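Local structure of extracellular PQQ-dependent sugar dehydrogenase (Coprinopsis cinerea, 6JT6) at residues S27-I31 with W56-S60; A40-F44 with N122-W126; E43-Q49 with R115-Q121; T135-F141 with Q169-G175. The protein probably carries electrons through the haem of this cytochrome b domain, away from the PQQ-dependent domain that oxidises pyranose sugars in the same quinohemoprotein. All coordinates share one frame. Residue numbers count along the deposited sequence, not the author numbering.

The four contacts illustrate how a two-sheet beta sandwich, the fold of cellobiose dehydrogenase-like cytochrome domains, is held together. Contact 3 is pairing within one sheet, contact 4 pairing within the other, and contact 1 spans the gap between them close to the centre of the chain. Contact 2 continues contact 3 past the strand ends, sharing Glu43 and Phe44. Centres of contacts 1 and 3 lie about 8 Å apart, those of 3 and 4 about 17 Å. Contacts 1 and 4 meet where Tyr30 packs on Phe141 and Tyr170, and both touch the haem. In sequence, contact 1 alternates with 2 and 3, tying the sheets together; contact 4 follows, edging the haem-side sheet.

Contact 1. Residues S27-I31 with W56-S60; sequences SWGYI and WIGNS. With HEM (protoporphyrin IX containing Fe), chain C.
Polar groups buried between two sheets need partners, and here two hydrogen bonds across the gap supply some of them. Extended strands 27-31 and 56-60 cross at -49°, axes 8.6 Å apart at closest, too far for backbone pairing; the nearest CA atoms, of Trp28 and Asn59, are 8.1 Å apart. Side chains bridge the gap. Trp28 (chi1 m, chi2 -101°) sends its indole NE1 to Gly58 O at 2.7 Å, while its CZ2 rests 3.6 Å from CG2 of Ile57. Tyr30 (chi1 m, chi2 -88°) accepts at OH from Asn59 ND2, 2.9 Å away. Asn59 adopts chi1 p, chi2 22°; its OD1 accepts from Leu71 N, and its ND2 also makes a weak hydrogen bond to Tyr118 OH. Trp56 NE1 donates to Tyr162 O. The other side of 56-60 faces the haem: Gly58 CA is 3.7 Å from CBC, where a beta carbon would clash, Asn59 O is 3.3 Å from CAC, and Trp56 CH2 is 3.8 Å from C2C. Such face-to-face packing at an oblique angle is characteristic of a beta sandwich. Strand 26-33 lies between strands 15-21 and 43-51, and strand 56-60 between 70-76 and 138-146.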
# COMPACT_ATOMS: atom_id res chain seq x y z
N SER A 27 5.02 -5.42 -6.47
CA SER A 27 4.21 -6.20 -5.52
C SER A 27 3.40 -5.31 -4.60
O SER A 27 3.87 -4.23 -4.18
CB SER A 27 5.13 -7.01 -4.60
OG SER A 27 6.06 -7.75 -5.30
N TRP A 28 2.21 -5.78 -4.26
CA TRP A 28 1.33 -5.07 -3.28
C TRP A 28 1.06 -6.06 -2.17
O TRP A 28 0.45 -7.09 -2.42
CB TRP A 28 0.02 -4.64 -3.96
CG TRP A 28 0.20 -3.47 -4.89
CD1 TRP A 28 -0.11 -2.15 -4.63
CD2 TRP A 28 0.72 -3.50 -6.24
NE1 TRP A 28 0.18 -1.37 -5.75
CE2 TRP A 28 0.68 -2.17 -6.74
CE3 TRP A 28 1.19 -4.54 -7.08
CZ2 TRP A 28 1.14 -1.84 -8.02
CZ3 TRP A 28 1.65 -4.19 -8.37
CH2 TRP A 28 1.61 -2.85 -8.82
N GLY A 29 1.55 -5.78 -0.96
CA GLY A 29 1.37 -6.69 0.18
C GLY A 29 0.50 -6.05 1.24
O GLY A 29 0.50 -4.82 1.37
N TYR A 30 -0.29 -6.86 1.96
CA TYR A 30 -1.13 -6.39 3.05
C TYR A 30 -1.14 -7.36 4.20
O TYR A 30 -1.09 -8.55 3.99
CB TYR A 30 -2.59 -6.15 2.60
CG TYR A 30 -2.69 -5.23 1.43
CD1 TYR A 30 -2.76 -3.84 1.63
CD2 TYR A 30 -2.64 -5.74 0.11
CE1 TYR A 30 -2.82 -2.97 0.54
CE2 TYR A 30 -2.71 -4.88 -0.98
CZ TYR A 30 -2.79 -3.51 -0.76
OH TYR A 30 -2.84 -2.64 -1.82
N ILE A 31 -1.20 -6.80 5.41
CA ILE A 31 -1.42 -7.55 6.62
C ILE A 31 -2.56 -6.86 7.36
O ILE A 31 -2.50 -5.65 7.54
CB ILE A 31 -0.17 -7.57 7.53
CG1 ILE A 31 1.12 -7.91 6.74
CG2 ILE A 31 -0.36 -8.61 8.62
CD1 ILE A 31 2.42 -7.69 7.51
N TRP A 56 6.23 5.77 -9.21
CA TRP A 56 5.43 5.61 -7.99
C TRP A 56 4.58 4.34 -8.05
O TRP A 56 4.41 3.74 -9.12
CB TRP A 56 4.55 6.86 -7.73
CG TRP A 56 3.57 7.26 -8.81
CD1 TRP A 56 3.73 8.26 -9.73
CD2 TRP A 56 2.27 6.69 -9.04
NE1 TRP A 56 2.59 8.34 -10.54
CE2 TRP A 56 1.68 7.40 -10.12
CE3 TRP A 56 1.54 5.63 -8.44
CZ2 TRP A 56 0.38 7.11 -10.59
CZ3 TRP A 56 0.24 5.34 -8.91
CH2 TRP A 56 -0.32 6.09 -9.98
N ILE A 57 4.08 3.92 -6.89
CA ILE A 57 3.33 2.68 -6.74
C ILE A 57 2.17 3.01 -5.80
O ILE A 57 2.37 3.62 -4.75
CB ILE A 57 4.20 1.57 -6.10
CG1 ILE A 57 5.56 1.45 -6.80
CG2 ILE A 57 3.41 0.22 -6.04
CD1 ILE A 57 6.58 0.58 -6.05
N GLY A 58 0.97 2.59 -6.19
CA GLY A 58 -0.24 2.93 -5.47
C GLY A 58 -1.35 1.91 -5.52
O GLY A 58 -1.26 0.88 -6.20
N ASN A 59 -2.39 2.15 -4.72
CA ASN A 59 -3.53 1.25 -4.70
C ASN A 59 -4.84 2.01 -4.69
O ASN A 59 -4.85 3.24 -4.65
CB ASN A 59 -3.45 0.25 -3.51
CG ASN A 59 -3.39 0.93 -2.15
OD1 ASN A 59 -3.80 2.07 -1.99
ND2 ASN A 59 -2.89 0.21 -1.15
N SER A 60 -5.93 1.26 -4.76
CA SER A 60 -7.24 1.74 -4.38
C SER A 60 -7.77 0.71 -3.39
O SER A 60 -7.73 -0.49 -3.66
CB SER A 60 -8.16 1.83 -5.59
OG SER A 60 -9.49 2.04 -5.11
CHA HEM C . -7.78 3.50 -13.70
CHB HEM C . -6.86 8.15 -14.82
CHC HEM C . -4.02 8.57 -10.92
CHD HEM C . -5.66 4.20 -9.38
C1A HEM C . -7.73 4.71 -14.36
C2A HEM C . -8.29 4.94 -15.65
C3A HEM C . -8.02 6.26 -15.96
C4A HEM C . -7.30 6.83 -14.88
CMA HEM C . -8.41 6.98 -17.23
CAA HEM C . -9.05 3.94 -16.51
CBA HEM C . -8.19 2.77 -17.00
CGA HEM C . -6.91 3.16 -17.69
O1A HEM C . -5.78 2.93 -17.18
O2A HEM C . -6.97 3.73 -18.80
C1B HEM C . -5.99 8.67 -13.87
C2B HEM C . -5.42 9.98 -13.96
C3B HEM C . -4.57 10.09 -12.88
C4B HEM C . -4.67 8.81 -12.13
CMB HEM C . -5.68 11.01 -15.08
CAB HEM C . -3.71 11.22 -12.42
CBB HEM C . -3.06 12.03 -13.25
C1C HEM C . -4.28 7.44 -10.10
C2C HEM C . -3.71 7.21 -8.83
C3C HEM C . -4.17 5.97 -8.37
C4C HEM C . -5.02 5.42 -9.40
CMC HEM C . -2.81 8.21 -8.12
CAC HEM C . -3.87 5.35 -7.05
CBC HEM C . -2.66 5.49 -6.46
C1D HEM C . -6.30 3.66 -10.50
C2D HEM C . -6.87 2.29 -10.49
C3D HEM C . -7.47 2.10 -11.67
C4D HEM C . -7.28 3.37 -12.40
CMD HEM C . -6.80 1.26 -9.39
CAD HEM C . -8.15 0.82 -12.16
CBD HEM C . -9.57 0.62 -11.68
CGD HEM C . -10.47 1.57 -12.42
O1D HEM C . -11.14 2.47 -11.84
O2D HEM C . -10.51 1.48 -13.66
NA HEM C . -7.10 5.88 -13.92
NB HEM C . -5.53 8.02 -12.79
NC HEM C . -5.02 6.33 -10.44
ND HEM C . -6.61 4.29 -11.67
FE HEM C . -6.10 6.09 -12.21

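Contact 2. Residues A40-F44 with N122-W126; sequences APDEF and NCTRW. With NAG (2-acetamido-2-deoxy-beta-D-glucopyranose), chain B.
A loop can be fastened to a strand end by one well-placed carboxylate, and segment 40-44 does this against the irregular segment 122-126. CA atoms are closest for Asp42 and Asn122 (5.3 Å) and for Glu43 and Cys123 (5.9 Å). Pro41 (phi/psi -108/51) leads in at the margin, its O 3.7 Å from Thr124 OG1. Asp42, at -97/43, is the hub. Its backbone O accepts from Asn122 N at 2.8 Å, and its t side chain, chi2 4°, brings OD1 within 2.8 Å of Thr124 OG1, the hydroxyl donating from a chi1 p rotamer; Thr124 N adds a weak bond to OD1 at 3.5 Å. One water lies 2.8 Å from Asp42 OD1 and 2.7 Å from Asn122 OD1 and accepts from Arg125 N (3.0 Å). Glu43 opens the strand in extended form, its N 3.8 Å from Thr124 CG2. Phe44, chi1 p, then swings its ring under the loop, with CE2 3.6 Å from Cys123 CB, beside the disulfide to Cys120. Asn122 itself has positive phi (59/49), and its t side chain carries the glycan: ND2 is bonded to NAG C1 at 1.4 Å and also donates to Gly98 O. The sequence Asn122-Cys123-Thr124 is an N-glycosylation sequon, and its threonine hydroxyl is committed to Asp42; carboxylate, water and disulfide together hold the glycosylated turn against the strand.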
# COMPACT_ATOMS: atom_id res chain seq x y z
N ALA A 40 -9.78 -4.22 17.78
CA ALA A 40 -10.09 -3.05 16.92
C ALA A 40 -9.37 -3.10 15.56
O ALA A 40 -8.15 -2.92 15.48
CB ALA A 40 -9.79 -1.74 17.65
N PRO A 41 -10.13 -3.36 14.47
CA PRO A 41 -9.45 -3.58 13.23
C PRO A 41 -9.65 -2.40 12.27
O PRO A 41 -10.05 -2.61 11.12
CB PRO A 41 -10.16 -4.85 12.71
CG PRO A 41 -11.56 -4.76 13.27
CD PRO A 41 -11.57 -3.66 14.31
N ASP A 42 -9.40 -1.17 12.72
CA ASP A 42 -9.53 -0.00 11.84
C ASP A 42 -8.18 0.41 11.26
O ASP A 42 -7.84 1.60 11.19
CB ASP A 42 -10.26 1.16 12.53
CG ASP A 42 -10.68 2.27 11.56
OD1 ASP A 42 -10.50 2.12 10.33
OD2 ASP A 42 -11.20 3.30 12.03
N GLU A 43 -7.41 -0.60 10.84
CA GLU A 43 -6.06 -0.38 10.33
C GLU A 43 -5.55 -1.61 9.57
O GLU A 43 -6.13 -2.70 9.65
CB GLU A 43 -5.11 0.00 11.47
CG GLU A 43 -4.71 -1.12 12.42
CD GLU A 43 -3.59 -0.68 13.32
OE1 GLU A 43 -3.88 -0.18 14.43
OE2 GLU A 43 -2.42 -0.76 12.92
N PHE A 44 -4.46 -1.42 8.82
CA PHE A 44 -3.73 -2.54 8.22
C PHE A 44 -2.32 -2.08 7.96
O PHE A 44 -2.02 -0.90 8.08
CB PHE A 44 -4.40 -3.06 6.93
CG PHE A 44 -4.47 -2.04 5.81
CD1 PHE A 44 -3.46 -1.98 4.85
CD2 PHE A 44 -5.58 -1.17 5.69
CE1 PHE A 44 -3.49 -1.04 3.82
CE2 PHE A 44 -5.64 -0.24 4.65
CZ PHE A 44 -4.59 -0.18 3.72
N ASN A 122 -7.42 4.21 10.30
CA ASN A 122 -8.63 4.87 9.82
C ASN A 122 -8.72 4.74 8.29
O ASN A 122 -8.91 5.72 7.55
CB ASN A 122 -8.67 6.34 10.27
CG ASN A 122 -10.02 6.99 10.03
OD1 ASN A 122 -11.05 6.30 9.94
ND2 ASN A 122 -10.02 8.33 9.91
N CYS A 123 -8.53 3.51 7.81
CA CYS A 123 -8.46 3.23 6.39
C CYS A 123 -9.40 2.11 5.99
O CYS A 123 -9.25 1.57 4.91
CB CYS A 123 -7.03 2.80 6.03
SG CYS A 123 -5.79 4.06 6.33
N THR A 124 -10.32 1.71 6.87
CA THR A 124 -11.17 0.56 6.54
C THR A 124 -12.65 0.94 6.38
O THR A 124 -13.45 0.10 6.01
CB THR A 124 -11.03 -0.56 7.57
OG1 THR A 124 -11.53 -0.05 8.82
CG2 THR A 124 -9.56 -0.98 7.76
N ARG A 125 -13.00 2.19 6.70
CA ARG A 125 -14.36 2.73 6.47
C ARG A 125 -14.28 4.07 5.77
O ARG A 125 -13.42 4.90 6.10
CB ARG A 125 -15.12 2.88 7.79
CG ARG A 125 -15.40 1.55 8.48
CD ARG A 125 -16.59 0.81 7.87
NE ARG A 125 -16.78 -0.50 8.51
CZ ARG A 125 -16.46 -1.67 7.96
NH1 ARG A 125 -16.68 -2.79 8.65
NH2 ARG A 125 -15.94 -1.74 6.74
N TRP A 126 -15.15 4.28 4.79
CA TRP A 126 -15.25 5.59 4.13
C TRP A 126 -16.61 5.79 3.45
O TRP A 126 -17.36 4.85 3.26
CB TRP A 126 -14.15 5.77 3.09
CG TRP A 126 -14.08 4.68 2.04
CD1 TRP A 126 -14.78 4.63 0.87
CD2 TRP A 126 -13.27 3.49 2.09
NE1 TRP A 126 -14.44 3.49 0.17
CE2 TRP A 126 -13.53 2.76 0.90
CE3 TRP A 126 -12.35 2.98 3.02
CZ2 TRP A 126 -12.88 1.55 0.58
CZ3 TRP A 126 -11.67 1.75 2.70
CH2 TRP A 126 -11.97 1.06 1.49
C1 NAG B . -11.24 9.07 9.70
C2 NAG B . -11.25 10.43 10.40
C3 NAG B . -12.55 11.18 10.11
C4 NAG B . -12.92 11.21 8.62
C5 NAG B . -12.89 9.81 8.00
C6 NAG B . -12.94 9.91 6.49
C7 NAG B . -10.08 10.37 12.58
C8 NAG B . -10.31 9.96 14.02
N2 NAG B . -11.15 10.17 11.81
O3 NAG B . -12.40 12.52 10.58
O4 NAG B . -14.23 11.82 8.47
O5 NAG B . -11.68 9.10 8.35
O6 NAG B . -13.16 8.64 5.85
O7 NAG B . -9.01 10.83 12.18
O HOH W 1 -11.77 3.98 8.72

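Contact 3. Residues E43-Q49 with R115-Q121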
# COMPACT_ATOMS: atom_id res chain seq x y z
N GLU A 43 -7.41 -0.60 10.84
CA GLU A 43 -6.06 -0.38 10.33
C GLU A 43 -5.55 -1.61 9.57
O GLU A 43 -6.13 -2.70 9.65
CB GLU A 43 -5.11 0.00 11.47
CG GLU A 43 -4.71 -1.12 12.42
CD GLU A 43 -3.59 -0.68 13.32
OE1 GLU A 43 -3.88 -0.18 14.43
OE2 GLU A 43 -2.42 -0.76 12.92
N PHE A 44 -4.46 -1.42 8.82
CA PHE A 44 -3.73 -2.54 8.22
C PHE A 44 -2.32 -2.08 7.96
O PHE A 44 -2.02 -0.90 8.08
CB PHE A 44 -4.40 -3.06 6.93
CG PHE A 44 -4.47 -2.04 5.81
CD1 PHE A 44 -3.46 -1.98 4.85
CD2 PHE A 44 -5.58 -1.17 5.69
CE1 PHE A 44 -3.49 -1.04 3.82
CE2 PHE A 44 -5.64 -0.24 4.65
CZ PHE A 44 -4.59 -0.18 3.72
N ILE A 45 -1.46 -3.03 7.62
CA ILE A 45 -0.10 -2.75 7.18
C ILE A 45 -0.06 -3.00 5.68
O ILE A 45 -0.59 -4.03 5.21
CB ILE A 45 0.90 -3.69 7.88
CG1 ILE A 45 0.95 -3.39 9.40
CG2 ILE A 45 2.30 -3.58 7.26
CD1 ILE A 45 1.60 -4.52 10.20
N GLY A 46 0.55 -2.07 4.94
CA GLY A 46 0.74 -2.26 3.50
C GLY A 46 2.20 -2.30 3.08
O GLY A 46 3.08 -1.82 3.80
N LEU A 47 2.45 -2.87 1.90
CA LEU A 47 3.76 -2.86 1.29
C LEU A 47 3.59 -2.55 -0.18
O LEU A 47 2.78 -3.20 -0.86
CB LEU A 47 4.44 -4.23 1.46
CG LEU A 47 5.65 -4.52 0.53
CD1 LEU A 47 6.89 -3.70 0.87
CD2 LEU A 47 6.01 -5.99 0.54
N PHE A 48 4.35 -1.56 -0.65
CA PHE A 48 4.52 -1.30 -2.08
C PHE A 48 5.98 -1.63 -2.35
O PHE A 48 6.86 -1.07 -1.71
CB PHE A 48 4.31 0.18 -2.42
CG PHE A 48 2.91 0.70 -2.19
CD1 PHE A 48 1.78 -0.10 -2.44
CD2 PHE A 48 2.71 2.02 -1.75
CE1 PHE A 48 0.50 0.42 -2.26
CE2 PHE A 48 1.42 2.53 -1.56
CZ PHE A 48 0.33 1.73 -1.81
N GLN A 49 6.21 -2.47 -3.35
CA GLN A 49 7.57 -2.84 -3.70
C GLN A 49 7.67 -2.86 -5.21
O GLN A 49 6.79 -3.37 -5.89
CB GLN A 49 7.92 -4.22 -3.13
CG GLN A 49 9.34 -4.68 -3.46
CD GLN A 49 9.81 -5.80 -2.55
OE1 GLN A 49 9.86 -5.65 -1.34
NE2 GLN A 49 10.14 -6.95 -3.14
N ARG A 115 11.00 0.15 -1.78
CA ARG A 115 9.96 -0.38 -0.90
C ARG A 115 9.31 0.73 -0.10
O ARG A 115 10.01 1.63 0.42
CB ARG A 115 10.58 -1.36 0.09
CG ARG A 115 10.53 -2.78 -0.36
CD ARG A 115 11.38 -3.58 0.60
NE ARG A 115 10.82 -3.88 1.93
CZ ARG A 115 10.30 -5.07 2.27
NH1 ARG A 115 10.17 -6.03 1.35
NH2 ARG A 115 9.91 -5.30 3.50
N ILE A 116 7.98 0.70 -0.00
CA ILE A 116 7.32 1.62 0.95
C ILE A 116 6.42 0.76 1.82
O ILE A 116 5.41 0.23 1.35
CB ILE A 116 6.50 2.79 0.29
CG1 ILE A 116 7.34 3.58 -0.71
CG2 ILE A 116 5.98 3.76 1.36
CD1 ILE A 116 7.15 3.11 -2.12
N VAL A 117 6.80 0.64 3.10
CA VAL A 117 6.06 -0.19 4.02
C VAL A 117 5.32 0.78 4.94
O VAL A 117 5.91 1.73 5.45
CB VAL A 117 7.00 -1.08 4.86
CG1 VAL A 117 6.19 -2.06 5.74
CG2 VAL A 117 8.01 -1.80 3.97
N TYR A 118 4.03 0.56 5.14
CA TYR A 118 3.26 1.59 5.82
C TYR A 118 2.19 1.00 6.72
O TYR A 118 1.71 -0.13 6.50
CB TYR A 118 2.66 2.59 4.79
CG TYR A 118 1.69 1.94 3.83
CD1 TYR A 118 0.32 1.82 4.14
CD2 TYR A 118 2.14 1.42 2.59
CE1 TYR A 118 -0.55 1.19 3.27
CE2 TYR A 118 1.27 0.82 1.69
CZ TYR A 118 -0.08 0.69 2.05
OH TYR A 118 -0.99 0.09 1.17
N ARG A 119 1.87 1.75 7.77
CA ARG A 119 0.69 1.52 8.57
C ARG A 119 -0.40 2.49 8.13
O ARG A 119 -0.15 3.66 7.96
CB ARG A 119 1.02 1.71 10.05
CG ARG A 119 -0.08 1.24 11.02
CD ARG A 119 0.15 1.90 12.40
NE ARG A 119 -0.68 1.31 13.43
CZ ARG A 119 -0.65 1.70 14.70
NH1 ARG A 119 0.16 2.69 15.06
NH2 ARG A 119 -1.45 1.12 15.59
N CYS A 120 -1.62 1.99 7.98
CA CYS A 120 -2.73 2.82 7.53
C CYS A 120 -3.83 2.70 8.55
O CYS A 120 -4.52 1.67 8.62
CB CYS A 120 -3.27 2.33 6.18
SG CYS A 120 -4.19 3.57 5.22
N GLN A 121 -4.02 3.75 9.33
CA GLN A 121 -5.07 3.72 10.34
C GLN A 121 -6.21 4.59 9.90
O GLN A 121 -5.98 5.62 9.24
CB GLN A 121 -4.55 4.26 11.66
CG GLN A 121 -3.61 3.32 12.35
CD GLN A 121 -2.96 4.02 13.51
OE1 GLN A 121 -1.98 4.76 13.33
NE2 GLN A 121 -3.51 3.82 14.71
O HOH W 2 -5.84 1.57 15.12
O HOH W 3 0.15 -2.07 -0.24
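In antiparallel pairing, a glycine opposite an aromatic residue gives the ring a place to lie. Strands 43-49 and 115-121 run antiparallel at 163°, axes 4.7 Å apart at closest, and six backbone hydrogen bonds join Phe44 with Cys120, Gly46 with Tyr118 and Phe48 with Ile116, the hydrogen-bonded pairs. At the middle pair the hollow is Gly46: Tyr118, chi1 p, folds its ring across the neighbouring strand, so that Gly46 CA sits 3.6 Å from the ring centroid in a CH-pi contact. A beta carbon there would collide with Tyr118 CZ. Phe44 and Phe48 flank this ring. Phe44 CE1 comes 3.7 Å from Tyr118 CE1, while the Phe48 and Tyr118 rings meet obliquely with centroids 5.0 Å apart. Phe44, also chi1 p, receives Cys120 CB over its face, 3.9 Å from the ring centroid. On the reverse face, Leu47 CD1 nestles between Val117 CG2 (3.8 Å) and the guanidinium face of Arg115, whose NH1 donates to Gln49 OE1 at 2.7 Å. Farther along, Glu43 and Arg119 form a two-pronged salt bridge (OE2 to NE 2.8 Å, OE1 to NH2 3.0 Å), and Glu43 OE2 is also hydrogen-bonded to the hydroxyl of Tyr182. The aromatic face packs on Leu71 of strand 70-76 in the opposing sheet; the other meets helix 182-191 through Ile45 and Arg119. Strands 26-33 and 100-109 extend the sheet on either side.

Contact 4. Residues T135-F141 with Q169-G175; sequences TTGSAVF and QYGFDIG. With HEM (protoporphyrin IX containing Fe), chain C; ACT (acetate ion), chain F.
Aromatic rings on the inward face anchor this strand pair. Phe141 (chi1 m, chi2 7°) offers a ring face to the edge of Phe172 (chi1 p): centroids lie 4.6 Å apart with the planes at 68°, a T-shaped pair. Ala139 CB fills in 3.8 Å from Phe172 CE2, Tyr170, chi1 p, brings CZ 4.0 Å from Phe141 CB, and Ile174 CG2 packs 3.6 Å from Thr136 C. Strands 138-141 and 169-173 run antiparallel at 152°, axes 4.6 Å apart at closest. Ala139 with Phe172 and Phe141 with Tyr170 are hydrogen-bonded pairs; Phe172 N lies 2.7 Å from Ala139 O. Val140 with Gly171 and Ser138 with Asp173 are non-hydrogen-bonded pairs on the outer face. Beyond the strands, Ile174 N donates to Gly137 O at 3.1 Å. Gly137 has phi/psi 97/-153, which calls for glycine; its N donates at 2.7 Å to a water that donates to Asp173 OD1 at 3.2 Å. At the opposite end Gln169 CG approaches haem CBD to 3.7 Å. An acetate, probably from crystallisation, accepts from Val140 N. Strand 166-173 edges the haem-side sheet, strand 138-146 pairs inward with 56-60, and the aromatic face packs on strand 26-33 through Tyr30 and Phe32.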
# COMPACT_ATOMS: atom_id res chain seq x y z
N THR A 135 -14.97 -7.00 6.97
CA THR A 135 -14.33 -7.78 8.05
C THR A 135 -14.01 -9.18 7.52
O THR A 135 -12.97 -9.74 7.83
CB THR A 135 -15.21 -7.91 9.32
OG1 THR A 135 -15.71 -6.64 9.70
CG2 THR A 135 -14.42 -8.46 10.48
N THR A 136 -14.95 -9.73 6.75
CA THR A 136 -14.81 -11.06 6.16
C THR A 136 -15.30 -11.04 4.72
O THR A 136 -16.05 -10.15 4.29
CB THR A 136 -15.62 -12.13 6.93
OG1 THR A 136 -16.99 -11.74 6.96
CG2 THR A 136 -15.11 -12.35 8.36
N GLY A 137 -14.89 -12.05 3.97
CA GLY A 137 -15.40 -12.20 2.61
C GLY A 137 -14.43 -11.61 1.60
O GLY A 137 -13.22 -11.56 1.84
N SER A 138 -14.97 -11.18 0.47
CA SER A 138 -14.13 -10.72 -0.62
C SER A 138 -13.96 -9.21 -0.60
O SER A 138 -14.90 -8.45 -0.38
CB SER A 138 -14.67 -11.19 -1.97
OG SER A 138 -16.03 -10.81 -2.12
N ALA A 139 -12.72 -8.81 -0.82
CA ALA A 139 -12.42 -7.44 -1.13
C ALA A 139 -11.90 -7.35 -2.58
O ALA A 139 -11.33 -8.32 -3.10
CB ALA A 139 -11.39 -6.94 -0.14
N VAL A 140 -12.15 -6.21 -3.24
CA VAL A 140 -11.51 -5.91 -4.53
C VAL A 140 -10.61 -4.70 -4.30
O VAL A 140 -11.09 -3.65 -3.90
CB VAL A 140 -12.51 -5.60 -5.66
CG1 VAL A 140 -11.77 -5.38 -7.01
CG2 VAL A 140 -13.50 -6.76 -5.85
N PHE A 141 -9.31 -4.88 -4.56
CA PHE A 141 -8.34 -3.78 -4.45
C PHE A 141 -7.89 -3.38 -5.84
O PHE A 141 -7.81 -4.22 -6.76
CB PHE A 141 -7.09 -4.18 -3.62
CG PHE A 141 -7.26 -4.05 -2.11
CD1 PHE A 141 -8.49 -3.73 -1.53
CD2 PHE A 141 -6.18 -4.30 -1.26
CE1 PHE A 141 -8.64 -3.64 -0.13
CE2 PHE A 141 -6.30 -4.21 0.13
CZ PHE A 141 -7.55 -3.87 0.70
N GLN A 169 -7.30 -4.17 -11.22
CA GLN A 169 -7.98 -4.52 -9.96
C GLN A 169 -7.88 -6.00 -9.79
O GLN A 169 -7.74 -6.73 -10.78
CB GLN A 169 -9.50 -4.22 -10.00
CG GLN A 169 -9.91 -2.90 -10.60
CD GLN A 169 -11.40 -2.62 -10.45
OE1 GLN A 169 -11.96 -2.68 -9.35
NE2 GLN A 169 -12.03 -2.27 -11.57
N TYR A 170 -8.03 -6.46 -8.55
CA TYR A 170 -8.11 -7.91 -8.30
C TYR A 170 -8.94 -8.12 -7.05
O TYR A 170 -8.98 -7.25 -6.18
CB TYR A 170 -6.70 -8.53 -8.15
CG TYR A 170 -5.87 -7.88 -7.06
CD1 TYR A 170 -5.92 -8.35 -5.74
CD2 TYR A 170 -5.05 -6.79 -7.34
CE1 TYR A 170 -5.17 -7.74 -4.74
CE2 TYR A 170 -4.30 -6.17 -6.35
CZ TYR A 170 -4.35 -6.66 -5.06
OH TYR A 170 -3.58 -6.04 -4.08
N GLY A 171 -9.59 -9.29 -6.98
CA GLY A 171 -10.30 -9.73 -5.79
C GLY A 171 -9.38 -10.49 -4.85
O GLY A 171 -8.39 -11.11 -5.27
N PHE A 172 -9.67 -10.41 -3.56
CA PHE A 172 -9.00 -11.32 -2.63
C PHE A 172 -9.81 -11.57 -1.36
O PHE A 172 -10.69 -10.77 -0.99
CB PHE A 172 -7.58 -10.86 -2.28
CG PHE A 172 -7.52 -9.68 -1.39
CD1 PHE A 172 -7.19 -9.83 -0.05
CD2 PHE A 172 -7.81 -8.41 -1.87
CE1 PHE A 172 -7.14 -8.74 0.80
CE2 PHE A 172 -7.75 -7.30 -1.03
CZ PHE A 172 -7.41 -7.46 0.30
N ASP A 173 -9.43 -12.65 -0.69
CA ASP A 173 -10.02 -13.09 0.55
C ASP A 173 -9.38 -12.30 1.69
O ASP A 173 -8.21 -12.53 2.03
CB ASP A 173 -9.74 -14.59 0.70
CG ASP A 173 -10.43 -15.20 1.88
OD1 ASP A 173 -10.85 -14.48 2.82
OD2 ASP A 173 -10.56 -16.42 1.86
N ILE A 174 -10.15 -11.40 2.29
CA ILE A 174 -9.64 -10.50 3.35
C ILE A 174 -9.28 -11.27 4.62
O ILE A 174 -8.24 -11.01 5.23
CB ILE A 174 -10.64 -9.32 3.63
CG1 ILE A 174 -10.01 -8.21 4.47
CG2 ILE A 174 -11.91 -9.82 4.30
CD1 ILE A 174 -8.90 -7.48 3.74
N GLY A 175 -10.14 -12.22 5.01
CA GLY A 175 -9.89 -13.08 6.16
C GLY A 175 -8.58 -13.84 6.08
O GLY A 175 -7.94 -14.07 7.10
CHA HEM C . -7.78 3.50 -13.70
CHB HEM C . -6.86 8.15 -14.82
CHC HEM C . -4.02 8.57 -10.92
CHD HEM C . -5.66 4.20 -9.38
C1A HEM C . -7.73 4.71 -14.36
C2A HEM C . -8.29 4.94 -15.65
C3A HEM C . -8.02 6.26 -15.96
C4A HEM C . -7.30 6.83 -14.88
CMA HEM C . -8.41 6.98 -17.23
CAA HEM C . -9.05 3.94 -16.51
CBA HEM C . -8.19 2.77 -17.00
CGA HEM C . -6.91 3.16 -17.69
O1A HEM C . -5.78 2.93 -17.18
O2A HEM C . -6.97 3.73 -18.80
C1B HEM C . -5.99 8.67 -13.87
C2B HEM C . -5.42 9.98 -13.96
C3B HEM C . -4.57 10.09 -12.88
C4B HEM C . -4.67 8.81 -12.13
CMB HEM C . -5.68 11.01 -15.08
CAB HEM C . -3.71 11.22 -12.42
CBB HEM C . -3.06 12.03 -13.25
C1C HEM C . -4.28 7.44 -10.10
C2C HEM C . -3.71 7.21 -8.83
C3C HEM C . -4.17 5.97 -8.37
C4C HEM C . -5.02 5.42 -9.40
CMC HEM C . -2.81 8.21 -8.12
CAC HEM C . -3.87 5.35 -7.05
CBC HEM C . -2.66 5.49 -6.46
C1D HEM C . -6.30 3.66 -10.50
C2D HEM C . -6.87 2.29 -10.49
C3D HEM C . -7.47 2.10 -11.67
C4D HEM C . -7.28 3.37 -12.40
CMD HEM C . -6.80 1.26 -9.39
CAD HEM C . -8.15 0.82 -12.16
CBD HEM C . -9.57 0.62 -11.68
CGD HEM C . -10.47 1.57 -12.42
O1D HEM C . -11.14 2.47 -11.84
O2D HEM C . -10.51 1.48 -13.66
NA HEM C . -7.10 5.88 -13.92
NB HEM C . -5.53 8.02 -12.79
NC HEM C . -5.02 6.33 -10.44
ND HEM C . -6.61 4.29 -11.67
FE HEM C . -6.10 6.09 -12.21
C ACT F . -13.00 -3.54 -0.94
O ACT F . -13.82 -3.88 -1.90
OXT ACT F . -13.05 -2.64 -0.07
CH3 ACT F . -11.74 -4.25 -0.74
O HOH W 4 -13.09 -13.77 5.01